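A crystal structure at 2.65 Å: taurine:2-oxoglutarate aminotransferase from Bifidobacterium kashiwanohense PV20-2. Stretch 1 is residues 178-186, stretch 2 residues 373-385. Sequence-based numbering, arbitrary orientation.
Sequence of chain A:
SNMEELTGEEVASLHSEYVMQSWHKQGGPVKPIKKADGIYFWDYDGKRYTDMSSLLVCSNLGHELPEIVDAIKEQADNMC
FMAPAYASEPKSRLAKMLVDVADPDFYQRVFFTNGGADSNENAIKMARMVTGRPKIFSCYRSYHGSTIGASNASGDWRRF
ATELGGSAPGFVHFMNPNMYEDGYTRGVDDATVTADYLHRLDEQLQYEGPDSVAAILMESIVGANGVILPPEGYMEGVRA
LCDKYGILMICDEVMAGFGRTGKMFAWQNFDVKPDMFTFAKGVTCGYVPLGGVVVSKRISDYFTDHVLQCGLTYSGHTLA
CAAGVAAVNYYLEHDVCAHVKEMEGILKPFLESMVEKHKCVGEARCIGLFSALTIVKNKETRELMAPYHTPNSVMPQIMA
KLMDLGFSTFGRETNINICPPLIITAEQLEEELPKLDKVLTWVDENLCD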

# COMPACT_ATOMS: atom_id res chain seq x y z
N ASN A 178 8.26 28.88 3.07
CA ASN A 178 8.78 28.79 1.71
C ASN A 178 9.47 30.12 1.47
O ASN A 178 8.84 31.09 1.05
CB ASN A 178 7.68 28.53 0.68
CG ASN A 178 8.23 28.42 -0.77
OD1 ASN A 178 9.36 28.82 -1.07
ND2 ASN A 178 7.41 27.87 -1.66
N MET A 179 10.78 30.16 1.74
CA MET A 179 11.49 31.43 1.85
C MET A 179 11.18 32.37 0.69
O MET A 179 10.78 33.52 0.91
CB MET A 179 12.98 31.18 1.97
CG MET A 179 13.38 31.08 3.41
SD MET A 179 15.14 30.89 3.59
CE MET A 179 15.52 32.42 4.43
N TYR A 180 11.35 31.92 -0.55
CA TYR A 180 11.11 32.82 -1.68
C TYR A 180 9.67 33.31 -1.70
O TYR A 180 9.41 34.51 -1.77
CB TYR A 180 11.48 32.15 -2.99
CG TYR A 180 11.26 33.07 -4.16
CD1 TYR A 180 12.27 33.92 -4.62
CD2 TYR A 180 10.01 33.13 -4.80
CE1 TYR A 180 12.05 34.79 -5.69
CE2 TYR A 180 9.79 33.99 -5.87
CZ TYR A 180 10.80 34.82 -6.31
OH TYR A 180 10.55 35.67 -7.36
N GLU A 181 8.70 32.38 -1.64
CA GLU A 181 7.30 32.78 -1.77
C GLU A 181 6.81 33.66 -0.61
O GLU A 181 5.76 34.31 -0.73
CB GLU A 181 6.42 31.54 -1.91
CG GLU A 181 6.58 30.81 -3.24
CD GLU A 181 5.50 29.77 -3.49
OE1 GLU A 181 4.45 29.85 -2.82
OE2 GLU A 181 5.71 28.89 -4.36
N ASP A 182 7.51 33.66 0.51
CA ASP A 182 7.14 34.48 1.65
C ASP A 182 7.84 35.83 1.66
O ASP A 182 7.56 36.65 2.53
CB ASP A 182 7.44 33.73 2.96
CG ASP A 182 6.62 32.45 3.14
OD1 ASP A 182 5.45 32.39 2.67
OD2 ASP A 182 7.14 31.51 3.76
N GLY A 183 8.73 36.09 0.70
CA GLY A 183 9.36 37.39 0.61
C GLY A 183 10.79 37.51 1.10
O GLY A 183 11.31 38.63 1.16
N TYR A 184 11.44 36.40 1.47
CA TYR A 184 12.80 36.45 1.99
C TYR A 184 13.79 35.89 0.97
O TYR A 184 13.42 35.54 -0.16
CB TYR A 184 12.90 35.70 3.32
CG TYR A 184 11.82 36.05 4.32
CD1 TYR A 184 11.92 37.18 5.12
CD2 TYR A 184 10.70 35.26 4.45
CE1 TYR A 184 10.92 37.51 6.04
CE2 TYR A 184 9.71 35.57 5.35
CZ TYR A 184 9.83 36.69 6.14
OH TYR A 184 8.82 36.97 7.03
N THR A 185 15.05 35.79 1.38
CA THR A 185 16.17 35.46 0.49
C THR A 185 17.11 34.47 1.17
O THR A 185 17.75 34.81 2.17
CB THR A 185 16.92 36.73 0.08
OG1 THR A 185 15.98 37.68 -0.44
CG2 THR A 185 17.95 36.41 -0.99
N ARG A 186 17.22 33.26 0.60
CA ARG A 186 17.94 32.16 1.24
C ARG A 186 19.36 32.53 1.66
O ARG A 186 19.92 31.94 2.59
CB ARG A 186 17.96 30.92 0.33
CG ARG A 186 17.89 29.57 1.06
CD ARG A 186 17.39 28.42 0.16
NE ARG A 186 16.17 28.79 -0.58
CZ ARG A 186 14.93 28.42 -0.23
NH1 ARG A 186 14.75 27.68 0.85
NH2 ARG A 186 13.87 28.81 -0.95
N LEU A 373 12.89 24.88 -9.87
CA LEU A 373 12.83 26.29 -10.22
C LEU A 373 11.46 26.85 -9.88
O LEU A 373 10.43 26.23 -10.19
CB LEU A 373 13.12 26.48 -11.70
CG LEU A 373 14.48 25.98 -12.20
CD1 LEU A 373 14.63 26.26 -13.70
CD2 LEU A 373 15.64 26.58 -11.40
N THR A 374 11.44 28.03 -9.24
CA THR A 374 10.20 28.77 -9.06
C THR A 374 9.97 29.66 -10.28
O THR A 374 10.77 30.56 -10.56
CB THR A 374 10.21 29.60 -7.78
OG1 THR A 374 10.40 28.74 -6.65
CG2 THR A 374 8.88 30.30 -7.65
N ILE A 375 8.89 29.39 -11.01
CA ILE A 375 8.53 30.13 -12.21
C ILE A 375 7.61 31.28 -11.83
O ILE A 375 6.63 31.10 -11.09
CB ILE A 375 7.86 29.19 -13.23
CG1 ILE A 375 8.73 27.96 -13.46
CG2 ILE A 375 7.62 29.91 -14.54
CD1 ILE A 375 10.18 28.28 -13.77
N VAL A 376 7.91 32.47 -12.34
CA VAL A 376 7.18 33.67 -11.98
C VAL A 376 6.66 34.36 -13.24
O VAL A 376 7.29 34.29 -14.30
CB VAL A 376 8.05 34.65 -11.16
CG1 VAL A 376 8.42 34.04 -9.80
CG2 VAL A 376 9.29 35.01 -11.95
N LYS A 377 5.50 35.01 -13.11
CA LYS A 377 5.01 35.89 -14.17
C LYS A 377 5.71 37.24 -14.16
O LYS A 377 5.59 37.99 -15.13
CB LYS A 377 3.49 36.10 -14.01
CG LYS A 377 2.62 35.47 -15.11
CD LYS A 377 1.30 36.21 -15.28
CE LYS A 377 0.53 35.74 -16.51
NZ LYS A 377 0.89 36.47 -17.77
N ASN A 378 6.49 37.52 -13.12
CA ASN A 378 7.00 38.85 -12.85
C ASN A 378 8.10 38.81 -11.79
O ASN A 378 7.81 38.74 -10.59
CB ASN A 378 5.85 39.74 -12.39
CG ASN A 378 6.13 41.21 -12.59
OD1 ASN A 378 6.99 41.80 -11.93
ND2 ASN A 378 5.37 41.81 -13.51
N LYS A 379 9.37 38.87 -12.22
CA LYS A 379 10.46 38.74 -11.26
C LYS A 379 10.40 39.83 -10.19
O LYS A 379 10.86 39.61 -9.06
CB LYS A 379 11.81 38.76 -11.98
CG LYS A 379 12.84 37.74 -11.48
CD LYS A 379 13.90 37.47 -12.53
CE LYS A 379 15.11 36.73 -11.95
NZ LYS A 379 16.25 37.63 -11.54
N GLU A 380 9.88 41.02 -10.53
CA GLU A 380 10.01 42.19 -9.66
C GLU A 380 8.98 42.19 -8.53
O GLU A 380 9.31 42.46 -7.37
CB GLU A 380 9.92 43.47 -10.48
N THR A 381 7.72 41.88 -8.86
CA THR A 381 6.67 41.80 -7.86
C THR A 381 6.62 40.44 -7.17
O THR A 381 5.82 40.26 -6.24
CB THR A 381 5.31 42.10 -8.51
OG1 THR A 381 4.85 40.98 -9.29
CG2 THR A 381 5.42 43.29 -9.43
N ARG A 382 7.43 39.48 -7.61
CA ARG A 382 7.40 38.08 -7.17
C ARG A 382 6.06 37.42 -7.47
O ARG A 382 5.71 36.41 -6.84
CB ARG A 382 7.74 37.92 -5.68
CG ARG A 382 9.22 38.05 -5.39
CD ARG A 382 9.70 37.35 -4.12
NE ARG A 382 11.01 37.89 -3.78
CZ ARG A 382 11.80 37.48 -2.79
NH1 ARG A 382 11.42 36.50 -1.97
NH2 ARG A 382 12.98 38.06 -2.60
N GLU A 383 5.32 37.93 -8.45
CA GLU A 383 4.05 37.32 -8.82
C GLU A 383 4.29 35.93 -9.41
O GLU A 383 4.99 35.79 -10.42
CB GLU A 383 3.30 38.20 -9.81
CG GLU A 383 2.01 37.58 -10.25
CD GLU A 383 1.39 38.32 -11.40
OE1 GLU A 383 0.37 37.83 -11.94
OE2 GLU A 383 1.94 39.39 -11.76
N LEU A 384 3.73 34.90 -8.78
CA LEU A 384 3.96 33.53 -9.21
C LEU A 384 3.26 33.26 -10.54
O LEU A 384 2.23 33.86 -10.86
CB LEU A 384 3.48 32.54 -8.15
CG LEU A 384 4.06 32.80 -6.76
CD1 LEU A 384 3.64 31.73 -5.79
CD2 LEU A 384 5.56 32.86 -6.87
N MET A 385 3.85 32.36 -11.33
CA MET A 385 3.24 31.97 -12.59
C MET A 385 2.00 31.12 -12.37
O MET A 385 1.12 31.05 -13.24
CB MET A 385 4.26 31.23 -13.45
CG MET A 385 3.69 30.71 -14.75
SD MET A 385 3.51 32.02 -15.98
CE MET A 385 5.22 32.32 -16.48

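The polar part of this contact rests on one nitrogen. Arg 382, its side chain extended (chi2 and chi3 both t), brings NH1 to the end of a short helical turn and donates two hydrogen bonds there: from Arg 382 NH1 to Tyr 180 O at 2.8 Å and to Tyr 184 O at 2.9 Å, the second nearly straight at 166°. Gly 183, at positive phi, closes a Schellman motif, and at these backbone angles a CB would jam against the preceding carbonyl oxygen, so glycine is called for by the backbone alone.

The same arginine also stacks. Its guanidinium lies flat on the Tyr 180 ring, planes 8° apart and centres 4.4 Å apart; the cation sits off-centre, while Arg 382 CD lies over the face, 3.8 Å from the centroid of the Tyr 180 ring, as a CH-pi contact. One residue of the turn thus offers both a carbonyl and a ring to a single side chain.

Apolar groups also pack around the ring. Leu 384 CD2 meets its edge, 4.5 Å from Tyr 180 CE2, and Val 376 CG1 approaches obliquely, 4.2 Å from Tyr 180 CE2. Separately, Glu 181 starts away from the other stretch, yet its end returns, placing its carboxylate carbon, Glu 181 CD, in van der Waals contact 3.5 Å from the methyl Leu 384 CD1.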